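Local coordinates for protein N5-carboxyaminoimidazole ribonucleotide synthetase (Bacillus anthracis, PDB 3QFF) that probably uses ATP and bicarbonate to carboxylate aminoimidazole ribonucleotide at N5, a step of purine biosynthesis, and is bound here to ADP, at residues 61-66 / 81-86; 108-113 / 273-278; 282-287 / 292-297. All blocks are in the same frame, centred on the assembly; numbering follows the deposited sequence.

Interaction 1: residues 61-66 / 81-86; sequences ASYDDL and YEFENI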
# COMPACT_ATOMS: atom_id res chain seq x y z
N ALA A 61 -11.86 -22.40 -11.13
CA ALA A 61 -12.14 -23.00 -12.46
C ALA A 61 -11.00 -22.79 -13.47
O ALA A 61 -10.11 -21.98 -13.23
CB ALA A 61 -13.44 -22.44 -13.02
N SER A 62 -11.05 -23.52 -14.58
CA SER A 62 -10.11 -23.36 -15.70
C SER A 62 -10.32 -22.04 -16.42
O SER A 62 -11.44 -21.54 -16.51
CB SER A 62 -10.29 -24.49 -16.74
OG SER A 62 -10.05 -25.76 -16.19
N TYR A 63 -9.24 -21.51 -16.99
CA TYR A 63 -9.32 -20.24 -17.72
C TYR A 63 -10.11 -20.34 -19.04
O TYR A 63 -10.49 -19.31 -19.61
CB TYR A 63 -7.92 -19.68 -17.99
CG TYR A 63 -7.11 -19.31 -16.76
CD1 TYR A 63 -5.84 -19.87 -16.55
CD2 TYR A 63 -7.60 -18.38 -15.83
CE1 TYR A 63 -5.08 -19.52 -15.44
CE2 TYR A 63 -6.85 -18.03 -14.70
CZ TYR A 63 -5.59 -18.60 -14.51
OH TYR A 63 -4.84 -18.26 -13.41
N ASP A 64 -10.33 -21.57 -19.53
CA ASP A 64 -11.09 -21.78 -20.77
C ASP A 64 -12.53 -22.22 -20.52
O ASP A 64 -13.27 -22.53 -21.46
CB ASP A 64 -10.37 -22.79 -21.70
CG ASP A 64 -10.16 -24.14 -21.04
OD1 ASP A 64 -9.44 -24.98 -21.62
OD2 ASP A 64 -10.71 -24.38 -19.94
N ASP A 65 -12.92 -22.24 -19.25
CA ASP A 65 -14.26 -22.64 -18.83
C ASP A 65 -15.20 -21.44 -18.96
O ASP A 65 -15.29 -20.60 -18.04
CB ASP A 65 -14.19 -23.17 -17.38
CG ASP A 65 -15.54 -23.64 -16.84
OD1 ASP A 65 -15.54 -24.20 -15.72
OD2 ASP A 65 -16.58 -23.44 -17.49
N LEU A 66 -15.88 -21.34 -20.10
CA LEU A 66 -16.68 -20.15 -20.42
C LEU A 66 -17.79 -19.87 -19.40
O LEU A 66 -18.02 -18.72 -19.08
CB LEU A 66 -17.22 -20.17 -21.86
CG LEU A 66 -18.24 -19.08 -22.28
CD1 LEU A 66 -17.66 -17.66 -22.22
CD2 LEU A 66 -18.82 -19.36 -23.65
N TYR A 81 -7.67 -8.69 -16.14
CA TYR A 81 -6.98 -9.98 -16.15
C TYR A 81 -5.53 -9.84 -15.73
O TYR A 81 -4.88 -8.82 -16.00
CB TYR A 81 -7.02 -10.58 -17.56
CG TYR A 81 -6.41 -9.65 -18.59
CD1 TYR A 81 -7.20 -8.75 -19.31
CD2 TYR A 81 -5.03 -9.62 -18.79
CE1 TYR A 81 -6.62 -7.86 -20.24
CE2 TYR A 81 -4.45 -8.74 -19.69
CZ TYR A 81 -5.24 -7.87 -20.41
OH TYR A 81 -4.64 -7.02 -21.30
N GLU A 82 -5.02 -10.89 -15.09
CA GLU A 82 -3.59 -11.10 -14.92
C GLU A 82 -3.15 -12.16 -15.92
O GLU A 82 -2.07 -12.07 -16.53
CB GLU A 82 -3.29 -11.57 -13.50
CG GLU A 82 -2.13 -12.58 -13.43
CD GLU A 82 -2.03 -13.27 -12.10
OE1 GLU A 82 -2.41 -14.46 -12.02
OE2 GLU A 82 -1.57 -12.62 -11.15
N PHE A 83 -3.99 -13.18 -16.08
CA PHE A 83 -3.71 -14.27 -17.00
C PHE A 83 -4.00 -13.79 -18.42
O PHE A 83 -5.07 -13.26 -18.70
CB PHE A 83 -4.54 -15.51 -16.66
CG PHE A 83 -4.30 -16.67 -17.59
CD1 PHE A 83 -5.28 -17.04 -18.52
CD2 PHE A 83 -3.10 -17.38 -17.56
CE1 PHE A 83 -5.07 -18.12 -19.40
CE2 PHE A 83 -2.87 -18.45 -18.45
CZ PHE A 83 -3.87 -18.82 -19.36
N GLU A 84 -3.01 -13.96 -19.29
CA GLU A 84 -3.04 -13.36 -20.62
C GLU A 84 -3.57 -14.29 -21.72
O GLU A 84 -4.12 -13.81 -22.72
CB GLU A 84 -1.64 -12.87 -21.01
CG GLU A 84 -1.19 -11.62 -20.29
CD GLU A 84 0.29 -11.38 -20.46
OE1 GLU A 84 0.66 -10.42 -21.16
OE2 GLU A 84 1.10 -12.15 -19.90
N ASN A 85 -3.43 -15.59 -21.52
CA ASN A 85 -3.77 -16.55 -22.57
C ASN A 85 -5.26 -16.94 -22.58
O ASN A 85 -5.59 -18.11 -22.69
CB ASN A 85 -2.84 -17.77 -22.54
CG ASN A 85 -2.90 -18.59 -23.83
OD1 ASN A 85 -2.98 -18.05 -24.93
ND2 ASN A 85 -2.89 -19.92 -23.68
N ILE A 86 -6.13 -15.95 -22.46
CA ILE A 86 -7.57 -16.15 -22.54
C ILE A 86 -7.91 -16.35 -24.02
O ILE A 86 -7.46 -15.58 -24.87
CB ILE A 86 -8.34 -14.92 -21.99
CG1 ILE A 86 -7.91 -14.59 -20.55
CG2 ILE A 86 -9.86 -15.13 -22.08
CD1 ILE A 86 -8.42 -13.23 -20.05
O HOH W 1 -2.64 -16.09 -14.08
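Y63 and F83 lie flat against each other in an offset stack, and this ring pair makes up most of the contact between 61-66 and 81-86. The ring centroids are 3.8 Å apart and the planes only 11° from parallel. Y63 CD1 sits 3.3 Å above the F83 ring plane, over its centre, while F83 CD1 rides nearer the rim of the Y63 ring, 3.4 Å from Y63 CG. F83 CG is anti to the backbone N (chi1 179°), which swings the ring over the tyrosine. F83 CB also lies over the Y63 face, 4.0 Å from its centroid, a CH-pi contact. On the far face of the F83 ring, toward the rim, sits the backbone N of N85.

The polar link is indirect. A single water lies 3.2 Å from Y63 OH and 2.6 Å from E82 OE1, donating to the carboxylate. Both oxygens of that carboxylate have further partners, E82 OE1 taking the backbone N of G23 and E82 OE2 that of G26. The tyrosine hydroxyl is thereby tied, through water, to a group held by the backbone of the glycine-rich turn and the start of helix 24-35.

D65 N donates to S62 O over 3.2 Å to close a type I turn, with Y63 at one of its two central positions, and D65 then serves as N-cap of helix 66-74.

Strands 57-60 and 78-81 are the two outer strands of a four-stranded parallel sheet, and the loops that follow them meet over the middle strands, Y63 resting on I20, L43 and D44. Loops gathered at the C-terminal ends of parallel strands, beside a GxGxxG-like turn, fit the Rossmann-like preATP-grasp domain.

Interaction 2: residues 108-113 / 273-278; sequences SKTQNR and NELAPR. With ADP (adenosine-5'-diphosphate), chain C.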
# COMPACT_ATOMS: atom_id res chain seq x y z
N SER A 108 -4.54 -9.51 -27.90
CA SER A 108 -4.30 -10.40 -29.04
C SER A 108 -2.99 -10.10 -29.80
O SER A 108 -2.27 -11.02 -30.19
CB SER A 108 -5.50 -10.42 -30.01
OG SER A 108 -5.43 -9.35 -30.93
N LYS A 109 -2.69 -8.82 -29.97
CA LYS A 109 -1.44 -8.41 -30.61
C LYS A 109 -0.18 -8.84 -29.83
O LYS A 109 0.82 -9.26 -30.43
CB LYS A 109 -1.43 -6.89 -30.83
CG LYS A 109 -2.50 -6.37 -31.80
CD LYS A 109 -2.56 -4.85 -31.73
CE LYS A 109 -3.59 -4.27 -32.71
NZ LYS A 109 -3.60 -2.76 -32.63
N THR A 110 -0.22 -8.72 -28.50
CA THR A 110 0.96 -9.00 -27.66
C THR A 110 1.17 -10.50 -27.42
O THR A 110 2.17 -10.90 -26.85
CB THR A 110 0.87 -8.30 -26.28
OG1 THR A 110 -0.27 -8.81 -25.56
CG2 THR A 110 0.74 -6.80 -26.44
N GLN A 111 0.22 -11.31 -27.86
CA GLN A 111 0.29 -12.75 -27.61
C GLN A 111 1.13 -13.53 -28.63
O GLN A 111 1.45 -14.70 -28.42
CB GLN A 111 -1.12 -13.33 -27.48
CG GLN A 111 -1.68 -13.13 -26.09
CD GLN A 111 -1.01 -14.04 -25.08
OE1 GLN A 111 -1.32 -15.23 -25.00
NE2 GLN A 111 -0.07 -13.49 -24.32
N ASN A 112 1.49 -12.87 -29.72
CA ASN A 112 2.26 -13.48 -30.79
C ASN A 112 3.42 -12.56 -31.14
O ASN A 112 3.18 -11.40 -31.51
CB ASN A 112 1.35 -13.71 -32.01
CG ASN A 112 2.07 -14.38 -33.18
OD1 ASN A 112 3.05 -13.85 -33.70
ND2 ASN A 112 1.57 -15.54 -33.62
N ARG A 113 4.65 -13.06 -31.00
CA ARG A 113 5.87 -12.24 -31.19
C ARG A 113 5.93 -11.57 -32.55
O ARG A 113 6.39 -10.43 -32.68
CB ARG A 113 7.14 -13.07 -31.00
CG ARG A 113 7.35 -13.60 -29.59
CD ARG A 113 8.79 -14.09 -29.43
NE ARG A 113 8.97 -14.80 -28.16
CZ ARG A 113 9.33 -14.22 -27.02
NH1 ARG A 113 9.46 -14.95 -25.92
NH2 ARG A 113 9.56 -12.91 -26.98
N ASN A 273 11.65 -4.61 -27.40
CA ASN A 273 11.76 -6.08 -27.34
C ASN A 273 10.39 -6.75 -27.26
O ASN A 273 10.03 -7.54 -28.15
CB ASN A 273 12.63 -6.49 -26.13
CG ASN A 273 12.74 -8.01 -25.95
OD1 ASN A 273 13.04 -8.75 -26.89
ND2 ASN A 273 12.55 -8.47 -24.71
N GLU A 274 9.64 -6.47 -26.20
CA GLU A 274 8.30 -7.03 -26.04
C GLU A 274 7.37 -6.15 -25.21
O GLU A 274 7.82 -5.22 -24.54
CB GLU A 274 8.34 -8.47 -25.49
CG GLU A 274 9.00 -8.64 -24.14
CD GLU A 274 9.10 -10.10 -23.74
OE1 GLU A 274 8.97 -10.97 -24.63
OE2 GLU A 274 9.30 -10.39 -22.54
N LEU A 275 6.08 -6.45 -25.29
CA LEU A 275 5.04 -5.71 -24.58
C LEU A 275 4.26 -6.64 -23.66
O LEU A 275 4.05 -7.80 -23.99
CB LEU A 275 4.08 -5.07 -25.58
CG LEU A 275 4.66 -4.20 -26.68
CD1 LEU A 275 3.57 -3.74 -27.67
CD2 LEU A 275 5.40 -3.00 -26.09
N ALA A 276 3.83 -6.13 -22.52
CA ALA A 276 2.94 -6.90 -21.64
C ALA A 276 1.80 -5.98 -21.24
O ALA A 276 2.03 -4.95 -20.63
CB ALA A 276 3.72 -7.42 -20.40
N PRO A 277 0.55 -6.34 -21.62
CA PRO A 277 -0.55 -5.44 -21.35
C PRO A 277 -1.14 -5.69 -19.95
O PRO A 277 -2.31 -5.99 -19.81
CB PRO A 277 -1.57 -5.80 -22.43
CG PRO A 277 -1.30 -7.25 -22.70
CD PRO A 277 0.13 -7.51 -22.40
N ARG A 278 -0.30 -5.54 -18.94
CA ARG A 278 -0.69 -5.74 -17.55
C ARG A 278 0.41 -5.16 -16.69
O ARG A 278 1.50 -4.86 -17.22
CB ARG A 278 -0.85 -7.24 -17.24
CG ARG A 278 0.30 -8.09 -17.78
CD ARG A 278 0.44 -9.42 -17.06
NE ARG A 278 1.51 -10.20 -17.70
CZ ARG A 278 2.81 -10.04 -17.46
NH1 ARG A 278 3.24 -9.14 -16.56
NH2 ARG A 278 3.69 -10.78 -18.12
PB ADP C . 11.17 -13.89 -22.96
O1B ADP C . 11.37 -15.34 -22.60
O2B ADP C . 9.81 -13.62 -23.58
O3B ADP C . 11.55 -12.94 -21.85
PA ADP C . 12.86 -12.23 -24.66
O1A ADP C . 12.60 -11.14 -23.64
O2A ADP C . 12.50 -12.02 -26.11
O3A ADP C . 12.22 -13.64 -24.17
O5' ADP C . 14.44 -12.54 -24.64
C5' ADP C . 15.04 -13.09 -23.47
C4' ADP C . 16.44 -12.52 -23.31
O4' ADP C . 17.21 -12.83 -24.47
C3' ADP C . 16.42 -11.01 -23.18
O3' ADP C . 16.46 -10.60 -21.81
C2' ADP C . 17.66 -10.56 -23.94
O2' ADP C . 18.75 -10.39 -23.03
C1' ADP C . 17.98 -11.70 -24.89
N9 ADP C . 17.61 -11.32 -26.29
C8 ADP C . 16.42 -11.55 -26.88
N7 ADP C . 16.41 -11.08 -28.16
C5 ADP C . 17.61 -10.54 -28.40
C6 ADP C . 18.27 -9.87 -29.55
N6 ADP C . 17.62 -9.68 -30.72
N1 ADP C . 19.55 -9.44 -29.38
C2 ADP C . 20.21 -9.62 -28.22
N3 ADP C . 19.68 -10.22 -27.14
C4 ADP C . 18.41 -10.70 -27.17
O HOH W 2 3.90 -9.84 -25.36
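T110 gives up the most surface here, pressing from the helix 105-110 region onto strand 270-276 and the proline beyond it. Its two branches divide the work. The methyl CG2 packs across L275, 3.9 Å from L275 CB, while OG1 abuts the CG-CD edge of the P277 ring, 3.4 Å from P277 CG. Chi1 of 62° sets OG1 between the backbone N and the carbonyl carbon of T110, where it also bonds back to L107 O, so this hydroxyl is satisfied close by in its own chain even as it faces the proline. L275 turns toward the same threonine and continues its packing onto I120 of helix 113-122 and onto L258 and V260 of the neighbouring strand.

R113 supplies the polar half. Its chain runs extended from CG to NE, carrying the guanidinium to the diphosphate. NH1 of R113 donates to ADP O2B in the plane of the group, at 2.7 Å and 166°. NH2 of R113 forms a salt bridge with E274 OE1 at 3.1 Å, a more bent bond (138°), with the acceptor off the guanidinium plane. A weak bond from R113 NE to T154 O helps fix the rotation of the group. Next to E274, N273 ND2 donates to ADP O1A over 2.9 Å. N273 and E274 both face E261 in a classic beta bulge, which probably helps bring both side chains to the phosphates. With K153 also bonded to ADP, this is the phosphate end of the nucleotide pocket of an ATP-grasp fold.

Interaction 3: residues 282-287 / 292-297; sequences SGHYTQ and TSQFGQ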
# COMPACT_ATOMS: atom_id res chain seq x y z
N SER A 282 8.83 -5.84 -13.68
CA SER A 282 9.76 -4.71 -13.74
C SER A 282 9.17 -3.38 -13.21
O SER A 282 9.86 -2.38 -13.16
CB SER A 282 10.37 -4.57 -15.16
OG SER A 282 9.44 -4.05 -16.10
N GLY A 283 7.89 -3.39 -12.81
CA GLY A 283 7.22 -2.25 -12.20
C GLY A 283 6.93 -2.38 -10.71
O GLY A 283 6.31 -1.49 -10.11
N HIS A 284 7.35 -3.47 -10.08
CA HIS A 284 7.09 -3.66 -8.64
C HIS A 284 7.77 -2.61 -7.76
O HIS A 284 7.29 -2.31 -6.65
CB HIS A 284 7.52 -5.06 -8.17
CG HIS A 284 6.71 -6.18 -8.76
ND1 HIS A 284 5.51 -5.98 -9.40
CD2 HIS A 284 6.92 -7.52 -8.74
CE1 HIS A 284 5.02 -7.15 -9.79
NE2 HIS A 284 5.86 -8.10 -9.39
N TYR A 285 8.88 -2.05 -8.25
CA TYR A 285 9.54 -0.95 -7.55
C TYR A 285 8.59 0.20 -7.20
O TYR A 285 8.80 0.89 -6.21
CB TYR A 285 10.71 -0.39 -8.37
CG TYR A 285 10.31 0.51 -9.52
CD1 TYR A 285 10.06 -0.02 -10.79
CD2 TYR A 285 10.21 1.89 -9.34
CE1 TYR A 285 9.71 0.82 -11.86
CE2 TYR A 285 9.85 2.73 -10.39
CZ TYR A 285 9.61 2.19 -11.65
OH TYR A 285 9.26 3.03 -12.66
N THR A 286 7.56 0.40 -8.02
CA THR A 286 6.64 1.53 -7.85
C THR A 286 5.86 1.47 -6.53
O THR A 286 5.36 2.50 -6.07
CB THR A 286 5.59 1.62 -8.98
OG1 THR A 286 4.83 0.41 -9.03
CG2 THR A 286 6.27 1.88 -10.32
N GLN A 287 5.72 0.28 -5.96
CA GLN A 287 4.98 0.08 -4.71
C GLN A 287 5.56 0.85 -3.55
O GLN A 287 4.83 1.23 -2.64
CB GLN A 287 4.97 -1.40 -4.32
CG GLN A 287 3.98 -2.26 -5.09
CD GLN A 287 3.95 -3.66 -4.54
OE1 GLN A 287 5.00 -4.33 -4.43
NE2 GLN A 287 2.77 -4.10 -4.17
N THR A 292 2.43 6.77 -6.85
CA THR A 292 1.36 5.76 -7.02
C THR A 292 2.00 4.47 -7.51
O THR A 292 2.89 4.52 -8.34
CB THR A 292 0.33 6.18 -8.12
OG1 THR A 292 -0.03 7.56 -7.97
CG2 THR A 292 -0.95 5.32 -8.03
N SER A 293 1.54 3.32 -7.05
CA SER A 293 2.07 2.08 -7.61
C SER A 293 1.45 1.75 -8.96
O SER A 293 0.35 2.22 -9.28
CB SER A 293 1.86 0.91 -6.65
OG SER A 293 0.55 0.40 -6.78
N GLN A 294 2.13 0.93 -9.76
CA GLN A 294 1.52 0.45 -11.01
C GLN A 294 0.15 -0.19 -10.78
O GLN A 294 -0.73 -0.15 -11.66
CB GLN A 294 2.47 -0.51 -11.74
CG GLN A 294 2.71 -1.83 -11.03
CD GLN A 294 3.57 -2.80 -11.84
OE1 GLN A 294 3.64 -2.71 -13.07
NE2 GLN A 294 4.18 -3.76 -11.16
N PHE A 295 -0.02 -0.79 -9.59
CA PHE A 295 -1.27 -1.44 -9.21
C PHE A 295 -2.40 -0.46 -8.90
O PHE A 295 -3.53 -0.62 -9.41
CB PHE A 295 -1.05 -2.44 -8.05
CG PHE A 295 -0.05 -3.51 -8.39
CD1 PHE A 295 1.27 -3.46 -7.93
CD2 PHE A 295 -0.42 -4.55 -9.25
CE1 PHE A 295 2.18 -4.45 -8.30
CE2 PHE A 295 0.47 -5.53 -9.64
CZ PHE A 295 1.79 -5.49 -9.16
N GLY A 296 -2.11 0.54 -8.06
CA GLY A 296 -3.06 1.64 -7.84
C GLY A 296 -3.42 2.34 -9.15
O GLY A 296 -4.57 2.74 -9.35
N GLN A 297 -2.43 2.49 -10.03
CA GLN A 297 -2.65 3.10 -11.35
C GLN A 297 -3.57 2.26 -12.23
O GLN A 297 -4.48 2.79 -12.87
CB GLN A 297 -1.33 3.37 -12.10
CG GLN A 297 -0.50 4.50 -11.51
CD GLN A 297 -1.13 5.89 -11.71
OE1 GLN A 297 -2.28 6.13 -11.34
NE2 GLN A 297 -0.36 6.80 -12.28
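T286 has a chi1 of 58°, which puts OG1 between its backbone N and carbonyl carbon, facing both its own turn and the start of the next helix. From there the hydroxyl accepts from Q294 N at 2.8 Å in a nearly straight bond (170°). It donates in turn to G283 O, only 2.6 Å from T286 OG1. G283 O also takes T286 N, the bond closing a type I turn from G283 to T286, so one carbonyl receives two donors from the same threonine. Q294 CG is likewise set between N and carbonyl carbon; with the chain extended beyond it, the amide is carried over the peptide after G283. There Q294 NE2 bonds to H280 O and lies at the edge of the H284 ring, the amide and ring planes 70° apart.

Two helices, 286-289 and 294-303, are joined here by a short link within the ATP-grasp domain, and S293 is the N-cap of the second. G296 N donates to S293 OG at 3.0 Å, with a weaker bond from F295 N. Since Q294 N goes to T286, the first turn of helix 294-303 is capped partly by its own serine and partly by the preceding segment. S293 CB packs 3.8 Å from Q287 CA.

Beside these polar bonds, H284 and F295 meet rim to rim, H284 CE1 lying 3.7 Å from F295 CZ and in the plane of the phenyl ring. M28 of helix 24-35 touches both rings, and H284 also stacks on the ring of H357. Within the link, T292 packs on Y340 of the second subunit.

Along the chain the three contacts follow one another without overlap. Interaction 1 belongs to the preATP-grasp domain, interaction 2 ties the helix 105-110 region to a strand of the ATP-grasp domain, and interaction 3 comes just after that strand. Interactions 1 and 2, with centres about 16 Å apart, touch directly: E84 OE2 makes a salt bridge to R278 NE at 3.0 Å, and Y81 OH probably bonds to P277 O. Interaction 3 lies about 19 Å from interaction 2 and 23 Å from interaction 1, centre to centre. The chain leaving the diphosphate along strand 270-276 thus passes the Rossmann-like loops before reaching the helices near the subunit interface.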